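Glycoside hydrolase (Streptococcus pneumoniae serotype 4, PDB 6ORH) probably hydrolyses alpha-L-fucosidic bonds in host-derived carbohydrates as a family 29 glycoside hydrolase, pairing a TIM-barrel-like domain with a galactose-binding-like beta domain. Local coordinates at residues A[132-135]-A[141-144]; A[344-347]-A[353-356]; A[296-299]-A[303-306]; A[395-398]-A[403-406]. The protein carries 2 engineered substitutions. All coordinates share one frame; numbering follows the deposited sequence.

The four contacts are spread over both parts of the chain, and no two of them touch. Interaction 1 and interaction 3 lie in the alpha-L-fucosidase part, their centres 33 Å apart; bound fucose comes within about 10 Å of the side chain of Tyr-134 in interaction 1 and about 11 Å of that of Pro-297 in interaction 3. Interaction 2 and interaction 4 belong to the galactose-binding-like part, with centres 22 Å apart and nearest atoms about 11 Å apart. Interaction 2 holds two residues of a calcium site, with no ion bound in this chain. Interaction 4 meets a bound sugar beside the second subunit, with its centre 60 Å from that of interaction 1.

Interaction 1 (A[132-135]-A[141-144]); sequences PLYH and DYNA
Tyr-134 and Tyr-142 form the aromatic heart of this contact, an edge-to-face (T-shaped) pair with ring centroids 4.9 Å apart and planes at 82°. The CD2 corner of Tyr-134 is set over the centre of the Tyr-142 face, its nearest carbon there being Tyr-142 CE2 at 3.7 Å. Tyr-142 carries CG anti to its backbone nitrogen, and this torsion (chi1 178°) turns one ring face to the incoming edge of Tyr-134.

The aliphatic contacts belong to Leu-133. Its CB packs 4.0 Å from Tyr-142 CB, while the two methyls split their contacts: CD1 lies 3.8 Å from Asp-141 O, and CD2 lies 4.0 Å from Asp-141 CB. Leucine fills this border between core and solvent, and the aspartate takes part only through its methylene and main chain, its carboxylate being left to the surface.

Polar interactions serve the loop and the phenol ends. Tyr-134 is the centre of an inverse gamma turn closed by a weak bond from His-135 N to Leu-133 O, and its hydroxyl is bonded to Tyr-183 and Arg-174. Tyr-142 OH makes weak bonds to Pro-126 O and Lys-76 NZ. Tyrosine thus gives each buried place a packing ring with a polar end.

The contact joins the loop after strand 119-124 to the start of helix 139-154, with Trp-127 also meeting the Tyr-134 ring.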
# COMPACT_ATOMS: atom_id res chain seq x y z
N PRO A 132 -23.94 27.14 -25.06
CA PRO A 132 -25.13 27.81 -24.53
C PRO A 132 -26.25 26.86 -24.09
O PRO A 132 -27.20 27.26 -23.43
CB PRO A 132 -25.60 28.74 -25.67
CG PRO A 132 -24.79 28.38 -26.89
CD PRO A 132 -23.61 27.54 -26.44
N LEU A 133 -26.14 25.57 -24.46
CA LEU A 133 -27.16 24.58 -24.16
C LEU A 133 -26.89 23.94 -22.80
O LEU A 133 -27.73 23.20 -22.31
CB LEU A 133 -27.13 23.50 -25.25
CG LEU A 133 -27.30 23.98 -26.69
CD1 LEU A 133 -27.22 22.80 -27.65
CD2 LEU A 133 -28.64 24.70 -26.85
N TYR A 134 -25.70 24.21 -22.23
CA TYR A 134 -25.32 23.60 -20.95
C TYR A 134 -26.01 24.31 -19.79
O TYR A 134 -25.41 25.13 -19.10
CB TYR A 134 -23.81 23.45 -20.79
CG TYR A 134 -23.46 22.43 -19.73
CD1 TYR A 134 -23.32 22.79 -18.38
CD2 TYR A 134 -23.30 21.10 -20.06
CE1 TYR A 134 -23.01 21.86 -17.40
CE2 TYR A 134 -23.01 20.16 -19.09
CZ TYR A 134 -22.85 20.53 -17.76
OH TYR A 134 -22.60 19.60 -16.81
N HIS A 135 -27.26 23.93 -19.59
CA HIS A 135 -28.13 24.55 -18.60
C HIS A 135 -29.26 23.60 -18.27
O HIS A 135 -29.77 22.91 -19.15
CB HIS A 135 -28.65 25.87 -19.18
CG HIS A 135 -29.18 26.79 -18.12
ND1 HIS A 135 -30.39 26.57 -17.48
CD2 HIS A 135 -28.70 27.95 -17.63
CE1 HIS A 135 -30.62 27.54 -16.62
NE2 HIS A 135 -29.62 28.42 -16.70
N ASP A 141 -31.64 19.68 -24.91
CA ASP A 141 -30.90 20.13 -26.08
C ASP A 141 -29.41 19.82 -25.90
O ASP A 141 -28.75 19.43 -26.86
CB ASP A 141 -31.13 21.61 -26.40
CG ASP A 141 -32.43 21.89 -27.14
OD1 ASP A 141 -33.04 20.95 -27.64
OD2 ASP A 141 -32.80 23.08 -27.26
N TYR A 142 -28.89 19.96 -24.67
CA TYR A 142 -27.47 19.69 -24.48
C TYR A 142 -27.21 18.20 -24.71
O TYR A 142 -26.22 17.83 -25.38
CB TYR A 142 -26.92 20.08 -23.10
CG TYR A 142 -25.46 19.71 -22.99
CD1 TYR A 142 -24.49 20.39 -23.70
CD2 TYR A 142 -25.06 18.55 -22.32
CE1 TYR A 142 -23.16 19.99 -23.72
CE2 TYR A 142 -23.73 18.15 -22.30
CZ TYR A 142 -22.78 18.85 -23.02
OH TYR A 142 -21.46 18.46 -23.02
N ASN A 143 -28.09 17.37 -24.15
CA ASN A 143 -27.96 15.92 -24.35
C ASN A 143 -27.98 15.56 -25.83
O ASN A 143 -27.24 14.67 -26.26
CB ASN A 143 -29.02 15.14 -23.58
CG ASN A 143 -28.58 14.97 -22.14
OD1 ASN A 143 -27.68 14.19 -21.86
ND2 ASN A 143 -29.23 15.69 -21.23
N ALA A 144 -28.85 16.22 -26.63
CA ALA A 144 -28.90 15.94 -28.06
C ALA A 144 -27.61 16.36 -28.77
O ALA A 144 -27.17 15.70 -29.71
CB ALA A 144 -30.13 16.57 -28.69

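Interaction 2 (A[344-347]-A[353-356]); sequences CRHL and TSSW
His-346 leans across Ser-354 and Ser-355, and its atoms can be followed outward one by one. His-346 CB starts the contact 3.4 Å from Ser-354 OG. At CG the ring begins to pass beneath the serine methylene, Ser-354 CB standing 3.4 Å from His-346 CG; this is a CH-pi contact over one face, displaced toward the rim. His-346 CD2 continues under the same methylene, 3.6 Å from Ser-354 CB. On the other branch, His-346 ND1 donates to Ser-355 O at 2.9 Å with an N-H...O angle of 153°. The acceptor is almost in the imidazole plane, although the donor sits 44° above the carbonyl plane and so misses a lone pair. His-346 NE2, at the tip, is 4.0 Å from Ser-354 CB.

Next to it, a hydrophobic patch completes the contact. Leu-347 CG packs 3.7 Å from Trp-356 CB, and Cys-344 SG approaches the indole obliquely, 3.8 Å from Trp-356 NE1, whose hydrogen bond goes to Pro-336 O. Strands 364-370 and 441-448 bound this apolar side.

His-346 and Ser-354 are calcium-site residues together with Asp-349, Leu-351 and Thr-443, although this chain has no calcium bound. Ser-354 OG is bonded to Asp-349 and Leu-351. Since ND1 must carry a proton to donate, imidazole suits its place: one edge supplies an N-H while the face covers a serine, and the bond probably fixes the ring's rotation beside the metal site.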
# COMPACT_ATOMS: atom_id res chain seq x y z
N CYS A 344 -1.02 -29.13 -11.22
CA CYS A 344 -0.06 -28.15 -10.75
C CYS A 344 0.97 -27.77 -11.82
O CYS A 344 1.38 -26.62 -11.89
CB CYS A 344 0.70 -28.65 -9.53
SG CYS A 344 -0.33 -29.01 -8.09
N ARG A 345 1.37 -28.74 -12.66
CA ARG A 345 2.43 -28.50 -13.63
C ARG A 345 2.00 -27.43 -14.64
O ARG A 345 2.84 -26.85 -15.32
CB ARG A 345 2.83 -29.81 -14.33
CG ARG A 345 1.70 -30.48 -15.10
CD ARG A 345 2.14 -31.57 -16.09
NE ARG A 345 3.28 -31.16 -16.92
CZ ARG A 345 3.22 -30.43 -18.04
NH1 ARG A 345 2.06 -30.02 -18.54
NH2 ARG A 345 4.34 -30.14 -18.68
N HIS A 346 0.69 -27.15 -14.70
CA HIS A 346 0.17 -26.15 -15.61
C HIS A 346 0.59 -24.72 -15.24
O HIS A 346 0.40 -23.80 -16.02
CB HIS A 346 -1.35 -26.29 -15.73
CG HIS A 346 -1.74 -27.55 -16.42
ND1 HIS A 346 -3.04 -28.04 -16.39
CD2 HIS A 346 -1.00 -28.44 -17.12
CE1 HIS A 346 -3.09 -29.17 -17.09
NE2 HIS A 346 -1.83 -29.44 -17.53
N LEU A 347 1.14 -24.54 -14.03
CA LEU A 347 1.48 -23.20 -13.57
C LEU A 347 2.82 -22.73 -14.15
O LEU A 347 3.07 -21.54 -14.18
CB LEU A 347 1.50 -23.20 -12.04
CG LEU A 347 0.14 -23.44 -11.41
CD1 LEU A 347 0.27 -23.88 -9.95
CD2 LEU A 347 -0.71 -22.18 -11.53
N THR A 353 -2.70 -22.17 -22.43
CA THR A 353 -3.94 -22.90 -22.57
C THR A 353 -4.11 -23.89 -21.41
O THR A 353 -5.10 -24.63 -21.38
CB THR A 353 -4.04 -23.56 -23.95
OG1 THR A 353 -3.25 -24.74 -23.92
CG2 THR A 353 -3.61 -22.64 -25.08
N SER A 354 -3.16 -23.92 -20.46
CA SER A 354 -3.23 -24.84 -19.33
C SER A 354 -3.31 -24.06 -18.02
O SER A 354 -2.67 -23.02 -17.88
CB SER A 354 -2.11 -25.85 -19.34
OG SER A 354 -0.87 -25.26 -18.96
N SER A 355 -4.11 -24.57 -17.07
CA SER A 355 -4.30 -23.93 -15.78
C SER A 355 -4.45 -24.96 -14.66
O SER A 355 -4.68 -26.14 -14.91
CB SER A 355 -5.50 -23.04 -15.81
OG SER A 355 -6.66 -23.84 -15.70
N TRP A 356 -4.33 -24.48 -13.41
CA TRP A 356 -4.41 -25.28 -12.20
C TRP A 356 -5.65 -24.84 -11.41
O TRP A 356 -6.03 -23.68 -11.49
CB TRP A 356 -3.15 -25.13 -11.34
CG TRP A 356 -3.33 -25.57 -9.92
CD1 TRP A 356 -3.13 -26.83 -9.41
CD2 TRP A 356 -3.78 -24.77 -8.80
NE1 TRP A 356 -3.42 -26.86 -8.07
CE2 TRP A 356 -3.82 -25.61 -7.67
CE3 TRP A 356 -4.17 -23.42 -8.66
CZ2 TRP A 356 -4.22 -25.16 -6.40
CZ3 TRP A 356 -4.55 -22.98 -7.40
CH2 TRP A 356 -4.57 -23.82 -6.28

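Interaction 3 (A[296-299]-A[303-306]); sequences IPPN and LFDA
Asn-299 and Leu-303 bind each other twice, closing the short turn between them. The backbone N of Asn-299 donates to Leu-303 O at 2.8 Å in a nearly straight bond (167°). In return Leu-303 N donates to Asn-299 OD1 at 3.1 Å, approaching 49° above the plane of the side-chain amide. Asparagine suits this place because its CG, lodged between the backbone N and the carbonyl carbon (chi1 66°), doubles back so that OD1 can serve as a substitute main-chain acceptor; OD1 also receives a weak bond from Ala-301 N. Asn-299 ND2 donates one of its hydrogens to a water 2.9 Å away, and that water donates to Asp-305 OD1 at 2.6 Å.

A second water donates to Pro-297 O at 2.8 Å and accepts from Asp-305 N at the same distance. Asp-305 itself occupies the N-cap of helix 306-322, its carboxylate capping a backbone N beyond it and forming a salt bridge with Lys-307.

Below this polar net, Ile-296 CG2 is centred over one face of Phe-304, 3.7 Å from the ring centroid, and Trp-59 stacks on the phenylalanine too.

The chemistry implies that the turn between strand 292-295 and helix 306-322 is probably well defined: prolines have no N-H to place, an amide oxygen serves Leu-303 N, and a water serves Pro-297 O and Asp-305 N.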
# COMPACT_ATOMS: atom_id res chain seq x y z
N ILE A 296 0.28 11.68 -21.75
CA ILE A 296 1.46 12.33 -22.32
C ILE A 296 0.95 13.54 -23.09
O ILE A 296 0.27 13.36 -24.11
CB ILE A 296 2.24 11.42 -23.30
CG1 ILE A 296 2.37 9.97 -22.82
CG2 ILE A 296 3.58 12.07 -23.65
CD1 ILE A 296 3.28 9.85 -21.65
N PRO A 297 1.20 14.79 -22.61
CA PRO A 297 0.61 15.98 -23.23
C PRO A 297 1.52 16.63 -24.26
O PRO A 297 2.62 17.07 -23.96
CB PRO A 297 0.45 16.93 -22.04
CG PRO A 297 1.61 16.56 -21.13
CD PRO A 297 1.89 15.08 -21.34
N PRO A 298 1.07 16.72 -25.54
CA PRO A 298 1.85 17.46 -26.53
C PRO A 298 1.97 18.93 -26.14
O PRO A 298 1.09 19.51 -25.47
CB PRO A 298 0.97 17.33 -27.79
CG PRO A 298 0.19 16.05 -27.57
CD PRO A 298 -0.15 16.11 -26.09
N ASN A 299 3.07 19.54 -26.62
CA ASN A 299 3.44 20.92 -26.32
C ASN A 299 2.76 21.87 -27.31
O ASN A 299 1.93 21.46 -28.11
CB ASN A 299 4.97 21.08 -26.27
CG ASN A 299 5.63 20.85 -27.61
OD1 ASN A 299 4.98 20.91 -28.65
ND2 ASN A 299 6.92 20.53 -27.60
N LEU A 303 3.97 18.62 -30.40
CA LEU A 303 4.90 17.50 -30.33
C LEU A 303 5.01 17.04 -28.87
O LEU A 303 4.84 17.84 -27.97
CB LEU A 303 6.27 17.93 -30.88
CG LEU A 303 6.27 18.31 -32.37
CD1 LEU A 303 7.67 18.76 -32.77
CD2 LEU A 303 5.91 17.09 -33.24
N PHE A 304 5.31 15.76 -28.66
CA PHE A 304 5.61 15.32 -27.29
C PHE A 304 6.95 15.94 -26.89
O PHE A 304 7.85 16.11 -27.73
CB PHE A 304 5.79 13.80 -27.24
CG PHE A 304 4.51 12.99 -27.29
CD1 PHE A 304 3.28 13.54 -26.97
CD2 PHE A 304 4.56 11.64 -27.63
CE1 PHE A 304 2.12 12.76 -27.03
CE2 PHE A 304 3.40 10.86 -27.64
CZ PHE A 304 2.19 11.42 -27.35
N ASP A 305 7.09 16.26 -25.60
CA ASP A 305 8.32 16.83 -25.07
C ASP A 305 9.47 15.83 -25.16
O ASP A 305 9.27 14.63 -24.93
CB ASP A 305 8.09 17.26 -23.61
CG ASP A 305 9.31 17.92 -23.00
OD1 ASP A 305 9.43 19.14 -23.17
OD2 ASP A 305 10.12 17.21 -22.38
N ALA A 306 10.69 16.31 -25.47
CA ALA A 306 11.84 15.44 -25.65
C ALA A 306 12.12 14.56 -24.42
O ALA A 306 12.50 13.40 -24.59
CB ALA A 306 13.07 16.27 -25.99
O HOH W 1 5.00 15.59 -23.89
O HOH W 2 8.66 20.46 -25.29

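Interaction 4 (A[395-398]-A[403-406]); sequences HVQV and VWQE. With NDG (2-acetamido-2-deoxy-alpha-D-glucopyranose), chain D.
Trp-404 lays the six-membered half of its indole beside the backbone of the preceding strand, CE3 being 3.6 Å from Val-398 C. Gln-397 O comes in at the ring's edge, in its plane and 3.9 Å from Trp-404 CZ3. The Gln-397 side chain crosses that of Trp-404 at about a right angle, yet its amide is turned only 13° from the indole plane. Tryptophan suits this position because its broad ring meets the Gln-397 and Val-398 backbone with its six-membered side, while Arg-430 makes a cation-pi contact with it.

The two strands form a beta hairpin, running antiparallel at 138° to one another. Within these segments Val-398 and Gln-405 are the hydrogen-bonded pair: Val-398 N reaches Gln-405 O at 2.9 Å, almost along the carbonyl direction, and Gln-405 N reaches Val-398 O at 2.8 Å. Gln-397 and Glu-406 follow as a non-hydrogen-bonded pair whose side chains diverge.

The second strand also borders the sugar NDG. Trp-404 O lies 3.6 Å from NDG C1, and Val-403 CG1 is 4.0 Å from NDG O1. The extended Gln-405 chain runs along the acetamide group: Gln-405 CG lies 3.8 Å from NDG O7, and Gln-405 OE1 lies 3.8 Å from NDG C8, so the contact is van der Waals in kind.

Gln-215 of the second subunit holds the sugar by a hydrogen bond from its side chain. Glu-406 OE2 accepts from the backbone N of that same Gln-215 and makes a salt bridge to Arg-216 of the second subunit. The chemistry thus implies that this edge strand adds mostly van der Waals contact to a sugar site at the subunit interface, with charge pairing beside it.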
# COMPACT_ATOMS: atom_id res chain seq x y z
N HIS A 395 -0.26 -15.70 0.57
CA HIS A 395 1.08 -15.25 0.92
C HIS A 395 2.10 -16.14 0.21
O HIS A 395 1.75 -17.20 -0.32
CB HIS A 395 1.29 -15.14 2.44
CG HIS A 395 1.16 -16.43 3.19
ND1 HIS A 395 -0.07 -16.90 3.62
CD2 HIS A 395 2.09 -17.33 3.62
CE1 HIS A 395 0.10 -18.05 4.26
NE2 HIS A 395 1.41 -18.33 4.27
N VAL A 396 3.34 -15.69 0.20
CA VAL A 396 4.41 -16.37 -0.50
C VAL A 396 5.57 -16.52 0.48
O VAL A 396 5.91 -15.60 1.22
CB VAL A 396 4.85 -15.52 -1.71
CG1 VAL A 396 6.02 -16.18 -2.44
CG2 VAL A 396 3.69 -15.38 -2.69
N GLN A 397 6.21 -17.70 0.47
CA GLN A 397 7.37 -17.89 1.31
C GLN A 397 8.50 -18.49 0.48
O GLN A 397 8.26 -19.08 -0.57
CB GLN A 397 7.10 -18.86 2.47
CG GLN A 397 5.74 -18.70 3.12
CD GLN A 397 5.60 -19.79 4.14
OE1 GLN A 397 5.78 -20.97 3.84
NE2 GLN A 397 5.35 -19.40 5.38
N VAL A 398 9.73 -18.33 0.97
CA VAL A 398 10.90 -18.89 0.32
C VAL A 398 11.75 -19.59 1.37
O VAL A 398 11.81 -19.13 2.51
CB VAL A 398 11.69 -17.82 -0.45
CG1 VAL A 398 10.89 -17.31 -1.66
CG2 VAL A 398 12.08 -16.64 0.43
N VAL A 403 14.94 -22.60 6.61
CA VAL A 403 13.80 -22.01 7.31
C VAL A 403 12.90 -21.35 6.26
O VAL A 403 13.40 -20.60 5.43
CB VAL A 403 14.24 -20.95 8.35
CG1 VAL A 403 13.04 -20.30 9.04
CG2 VAL A 403 15.21 -21.53 9.38
N TRP A 404 11.60 -21.61 6.35
CA TRP A 404 10.65 -20.98 5.44
C TRP A 404 10.39 -19.56 5.92
O TRP A 404 9.87 -19.36 7.02
CB TRP A 404 9.36 -21.81 5.39
CG TRP A 404 9.53 -23.03 4.54
CD1 TRP A 404 9.77 -24.31 4.98
CD2 TRP A 404 9.52 -23.10 3.10
NE1 TRP A 404 9.88 -25.16 3.91
CE2 TRP A 404 9.75 -24.45 2.75
CE3 TRP A 404 9.35 -22.16 2.07
CZ2 TRP A 404 9.79 -24.87 1.42
CZ3 TRP A 404 9.41 -22.58 0.76
CH2 TRP A 404 9.60 -23.93 0.44
N GLN A 405 10.80 -18.59 5.11
CA GLN A 405 10.77 -17.19 5.50
C GLN A 405 9.79 -16.45 4.60
O GLN A 405 9.52 -16.87 3.49
CB GLN A 405 12.17 -16.57 5.43
CG GLN A 405 13.09 -17.03 6.56
CD GLN A 405 14.50 -16.48 6.43
OE1 GLN A 405 15.34 -16.69 7.31
NE2 GLN A 405 14.77 -15.79 5.33
N GLU A 406 9.27 -15.32 5.07
CA GLU A 406 8.24 -14.67 4.27
C GLU A 406 8.89 -13.94 3.10
O GLU A 406 10.01 -13.40 3.20
CB GLU A 406 7.36 -13.75 5.10
CG GLU A 406 8.16 -12.78 5.91
CD GLU A 406 7.31 -11.77 6.64
OE1 GLU A 406 6.52 -12.19 7.56
OE2 GLU A 406 7.46 -10.60 6.32
C1 NDG D . 9.76 -17.46 10.10
C2 NDG D . 10.35 -16.40 11.02
C3 NDG D . 9.53 -16.32 12.30
C4 NDG D . 8.06 -16.05 11.94
C5 NDG D . 7.50 -16.92 10.81
C6 NDG D . 6.23 -16.33 10.22
C7 NDG D . 12.76 -16.24 10.65
C8 NDG D . 14.10 -16.86 10.94
O5 NDG D . 8.42 -17.02 9.69
O3 NDG D . 10.08 -15.19 13.03
O4 NDG D . 7.26 -16.34 13.10
O6 NDG D . 5.63 -17.37 9.45
O7 NDG D . 12.64 -15.29 9.90
N2 NDG D . 11.71 -16.81 11.29
O1 NDG D . 9.77 -18.76 10.71